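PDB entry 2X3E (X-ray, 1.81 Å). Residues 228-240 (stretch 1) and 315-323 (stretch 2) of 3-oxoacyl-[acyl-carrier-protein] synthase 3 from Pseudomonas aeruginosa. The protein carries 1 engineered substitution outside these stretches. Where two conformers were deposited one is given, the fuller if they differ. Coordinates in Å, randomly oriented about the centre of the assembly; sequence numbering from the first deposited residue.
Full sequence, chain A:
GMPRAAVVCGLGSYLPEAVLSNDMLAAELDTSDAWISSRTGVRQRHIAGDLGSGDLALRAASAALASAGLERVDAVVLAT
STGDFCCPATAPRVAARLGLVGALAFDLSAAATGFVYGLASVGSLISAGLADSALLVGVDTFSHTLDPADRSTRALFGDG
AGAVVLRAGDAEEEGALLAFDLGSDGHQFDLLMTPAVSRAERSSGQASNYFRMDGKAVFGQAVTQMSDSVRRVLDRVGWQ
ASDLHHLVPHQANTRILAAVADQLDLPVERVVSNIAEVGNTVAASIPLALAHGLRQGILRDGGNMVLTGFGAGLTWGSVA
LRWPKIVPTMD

Stretch 1, residues 228-240: DSVRRVLDRVGWQ
Stretch 2 (315-323) TWGSVALRW

A helix lies across a β-strand here, the two running in nearly the same direction. Residues 228-237 form the last turns of a helix that begins earlier in the chain, and 315-322 form the strand. Their N-to-C directions differ by 35° (signed crossing angle -35°), and the axes approach to 7.4 Å; Ser 318 and Ala 320, both short, face the helix there. Two pairs set the register: the CA atoms of Val 230 and Ser 318 lie 6.0 Å apart, those of Val 233 and Ala 320 6.6 Å.

The strand is extended, with phi/psi from -158/166 at Trp 316 through 172/164 at Gly 317 to -103/141 at Ala 320. Its alternation turns the CA-to-CB bonds of Trp 316, Ser 318 and Ala 320 toward the helix and those of Val 319 and Leu 321 away. The helix answers with Ser 229, Arg 232, Val 233 and Val 237, all pointing toward the strand, while Arg 231 points away. Together the stretches bury 432 Å².

Around Ser 229 and Ser 318 the fit is small against small. Ser 229 (chi1 t) and Ser 318 (chi1 m) meet through a hydrogen bond of 2.7 Å between their OG atoms. Ser 229 OG also sits 3.4 Å from Gly 317 C, against the strand backbone. Ser 229 OG comes 3.3 Å from Ser 318 N, but the angle is too poor for a hydrogen bond.

One helical turn on, Val 233 (chi1 83°, p) is the bump that spans two strand residues. Its CG1 lies 4.0 Å from Ser 318 CB, and its CG2 lies 4.0 Å from Ala 320 N and 4.1 Å from Ala 320 CB. The forked valine thus fits over the strand between two short, inward-pointing side chains.

Ala 320 is the low point into which larger groups converge. Besides Val 233, its CB receives Val 237 CG1 at 4.4 Å (Val 237 chi1 80°, p) and Trp 239 CZ3 at 4.0 Å. Trp 239 follows the helix end: Gly 238 leaves helical conformation at phi/psi 79/35, a positive phi that favours glycine, and Trp 239 N bonds back to Leu 234 O at 2.9 Å. With phi/psi -107/146, chi1 -63° (m) and chi2 -17°, the indole reaches in toward the strand, roughly square to it. Its edge meets the backbone, Trp 239 CH2 lying 3.7 Å from Leu 321 O, and its CZ2 comes 4.3 Å from Arg 322 CG.

Back at the N-terminal end, the margin is polar. Trp 316 (chi1 63°, p; chi2 80°) brings its NE1 to 3.4 Å from NH2 of Arg 232 (chi1 to chi3 m, t, m). Both are donors, so they cannot bond directly; water 1 accepts from both, its O at 2.9 Å from Trp 316 NE1 and, weakly, at 3.4 Å from Arg 232 NH2. The rule is readable: short residues, Ser 318 and Ala 320, at the helix-facing positions of the strand's middle, valines above them, and a tryptophan reaching across near each end.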

# COMPACT_ATOMS: atom_id res chain seq x y z
N ASP A 228 19.03 4.02 16.01
CA ASP A 228 19.96 3.30 15.14
C ASP A 228 19.69 3.61 13.66
O ASP A 228 20.62 3.75 12.87
CB ASP A 228 19.88 1.78 15.37
CG ASP A 228 20.36 1.37 16.77
OD1 ASP A 228 21.21 2.06 17.36
OD2 ASP A 228 19.89 0.31 17.26
N SER A 229 18.41 3.72 13.29
CA SER A 229 18.03 4.03 11.90
C SER A 229 18.52 5.42 11.51
O SER A 229 19.07 5.60 10.41
CB SER A 229 16.51 3.91 11.71
OG SER A 229 16.15 4.20 10.37
N VAL A 230 18.35 6.39 12.41
CA VAL A 230 18.88 7.73 12.19
C VAL A 230 20.39 7.66 11.98
O VAL A 230 20.91 8.22 11.03
CB VAL A 230 18.56 8.69 13.37
CG1 VAL A 230 19.25 10.04 13.18
CG2 VAL A 230 17.05 8.88 13.50
N ARG A 231 21.09 6.94 12.87
CA ARG A 231 22.55 6.84 12.75
C ARG A 231 22.98 6.29 11.39
O ARG A 231 23.94 6.79 10.81
CB ARG A 231 23.15 5.96 13.85
CG ARG A 231 24.67 5.75 13.71
CD ARG A 231 25.43 7.08 13.74
NE ARG A 231 25.39 7.67 15.08
CZ ARG A 231 25.82 8.89 15.41
NH1 ARG A 231 26.31 9.71 14.49
NH2 ARG A 231 25.74 9.28 16.67
N ARG A 232 22.28 5.28 10.90
CA ARG A 232 22.60 4.71 9.59
C ARG A 232 22.47 5.73 8.45
O ARG A 232 23.33 5.81 7.57
CB ARG A 232 21.75 3.47 9.32
CG ARG A 232 22.11 2.32 10.24
CD ARG A 232 21.55 1.01 9.78
NE ARG A 232 20.10 0.94 9.87
CZ ARG A 232 19.41 0.67 10.98
NH1 ARG A 232 20.02 0.46 12.15
NH2 ARG A 232 18.08 0.62 10.93
N VAL A 233 21.40 6.51 8.48
CA VAL A 233 21.19 7.52 7.44
C VAL A 233 22.18 8.70 7.60
O VAL A 233 22.65 9.26 6.60
CB VAL A 233 19.69 7.93 7.36
CG1 VAL A 233 19.36 9.00 8.39
CG2 VAL A 233 19.33 8.38 5.96
N LEU A 234 22.54 9.05 8.84
CA LEU A 234 23.58 10.07 9.10
C LEU A 234 24.91 9.64 8.47
O LEU A 234 25.55 10.42 7.75
CB LEU A 234 23.77 10.31 10.60
CG LEU A 234 22.63 11.02 11.36
CD1 LEU A 234 22.99 11.15 12.83
CD2 LEU A 234 22.36 12.38 10.75
N ASP A 235 25.30 8.40 8.75
CA ASP A 235 26.51 7.80 8.18
C ASP A 235 26.46 7.78 6.65
O ASP A 235 27.47 8.01 5.99
CB ASP A 235 26.73 6.38 8.72
CG ASP A 235 27.21 6.36 10.17
OD1 ASP A 235 27.71 7.40 10.67
OD2 ASP A 235 27.10 5.29 10.81
N ARG A 236 25.28 7.50 6.09
CA ARG A 236 25.11 7.46 4.64
C ARG A 236 25.27 8.83 3.96
O ARG A 236 25.88 8.92 2.89
CB ARG A 236 23.77 6.81 4.27
CG ARG A 236 23.83 5.29 4.39
CD ARG A 236 22.46 4.60 4.50
NE ARG A 236 22.65 3.22 4.99
CZ ARG A 236 21.70 2.41 5.44
NH1 ARG A 236 20.43 2.78 5.47
NH2 ARG A 236 22.04 1.19 5.85
N VAL A 237 24.76 9.88 4.60
CA VAL A 237 24.79 11.22 4.00
C VAL A 237 26.02 12.01 4.46
O VAL A 237 26.31 13.09 3.94
CB VAL A 237 23.48 11.98 4.30
CG1 VAL A 237 23.50 12.56 5.71
CG2 VAL A 237 23.24 13.06 3.25
N GLY A 238 26.77 11.45 5.42
CA GLY A 238 28.01 12.06 5.89
C GLY A 238 27.80 13.20 6.86
O GLY A 238 28.55 14.17 6.86
N TRP A 239 26.77 13.08 7.70
CA TRP A 239 26.53 14.03 8.78
C TRP A 239 26.86 13.39 10.12
O TRP A 239 26.67 12.19 10.30
CB TRP A 239 25.06 14.46 8.84
CG TRP A 239 24.57 15.20 7.65
CD1 TRP A 239 25.32 15.80 6.68
CD2 TRP A 239 23.20 15.43 7.30
NE1 TRP A 239 24.50 16.38 5.74
CE2 TRP A 239 23.20 16.18 6.10
CE3 TRP A 239 21.98 15.08 7.89
CZ2 TRP A 239 22.02 16.58 5.48
CZ3 TRP A 239 20.81 15.48 7.27
CH2 TRP A 239 20.83 16.22 6.07
N GLN A 240 27.37 14.19 11.04
CA GLN A 240 27.46 13.80 12.44
C GLN A 240 26.14 14.16 13.09
O GLN A 240 25.37 14.96 12.55
CB GLN A 240 28.60 14.54 13.14
CG GLN A 240 29.99 14.25 12.59
CD GLN A 240 31.07 15.04 13.31
OE1 GLN A 240 30.96 15.33 14.50
NE2 GLN A 240 32.12 15.40 12.58
N THR A 315 8.16 -2.47 11.54
CA THR A 315 8.76 -1.66 10.48
C THR A 315 9.56 -0.52 11.09
O THR A 315 9.30 -0.09 12.21
CB THR A 315 7.69 -1.03 9.57
OG1 THR A 315 6.70 -0.36 10.38
CG2 THR A 315 7.03 -2.08 8.70
N TRP A 316 10.53 -0.02 10.33
CA TRP A 316 11.26 1.19 10.69
C TRP A 316 11.87 1.80 9.45
O TRP A 316 11.97 1.16 8.40
CB TRP A 316 12.37 0.86 11.70
CG TRP A 316 13.40 -0.05 11.13
CD1 TRP A 316 14.44 0.29 10.31
CD2 TRP A 316 13.47 -1.47 11.30
NE1 TRP A 316 15.15 -0.84 9.97
CE2 TRP A 316 14.58 -1.93 10.56
CE3 TRP A 316 12.69 -2.40 12.01
CZ2 TRP A 316 14.94 -3.28 10.52
CZ3 TRP A 316 13.05 -3.74 11.96
CH2 TRP A 316 14.16 -4.17 11.23
N GLY A 317 12.31 3.04 9.59
CA GLY A 317 13.08 3.69 8.54
C GLY A 317 13.32 5.15 8.81
O GLY A 317 12.68 5.76 9.67
N SER A 318 14.27 5.72 8.07
CA SER A 318 14.55 7.14 8.15
C SER A 318 14.90 7.69 6.77
O SER A 318 15.27 6.94 5.87
CB SER A 318 15.71 7.42 9.12
OG SER A 318 15.49 6.79 10.37
N VAL A 319 14.76 9.01 6.64
CA VAL A 319 15.08 9.74 5.42
C VAL A 319 15.79 11.03 5.79
O VAL A 319 15.35 11.72 6.72
CB VAL A 319 13.81 10.13 4.64
CG1 VAL A 319 14.17 10.64 3.24
CG2 VAL A 319 12.84 8.96 4.56
N ALA A 320 16.86 11.36 5.08
CA ALA A 320 17.58 12.63 5.28
C ALA A 320 17.22 13.58 4.15
O ALA A 320 17.10 13.17 3.00
CB ALA A 320 19.08 12.40 5.30
N LEU A 321 17.06 14.86 4.49
CA LEU A 321 16.88 15.92 3.50
C LEU A 321 17.29 17.25 4.12
O LEU A 321 17.38 17.37 5.34
CB LEU A 321 15.42 15.99 3.03
CG LEU A 321 14.36 16.50 4.02
CD1 LEU A 321 13.05 16.84 3.29
CD2 LEU A 321 14.09 15.49 5.15
N ARG A 322 17.56 18.24 3.28
CA ARG A 322 17.67 19.62 3.76
C ARG A 322 16.31 20.26 3.57
O ARG A 322 15.69 20.10 2.53
CB ARG A 322 18.77 20.38 3.01
CG ARG A 322 20.18 19.88 3.34
CD ARG A 322 21.25 20.71 2.66
NE ARG A 322 21.04 20.76 1.21
CZ ARG A 322 20.90 21.87 0.48
NH1 ARG A 322 20.99 23.09 1.03
NH2 ARG A 322 20.70 21.77 -0.83
N TRP A 323 15.84 20.96 4.60
CA TRP A 323 14.47 21.47 4.60
C TRP A 323 14.36 22.65 3.64
O TRP A 323 15.18 23.57 3.70
CB TRP A 323 14.03 21.89 6.01
CG TRP A 323 12.60 22.35 6.07
CD1 TRP A 323 12.15 23.62 6.28
CD2 TRP A 323 11.44 21.54 5.89
NE1 TRP A 323 10.78 23.65 6.25
CE2 TRP A 323 10.31 22.38 6.01
CE3 TRP A 323 11.24 20.18 5.64
CZ2 TRP A 323 9.00 21.90 5.89
CZ3 TRP A 323 9.93 19.71 5.52
CH2 TRP A 323 8.84 20.57 5.64
O HOH W 1 17.31 -0.97 8.06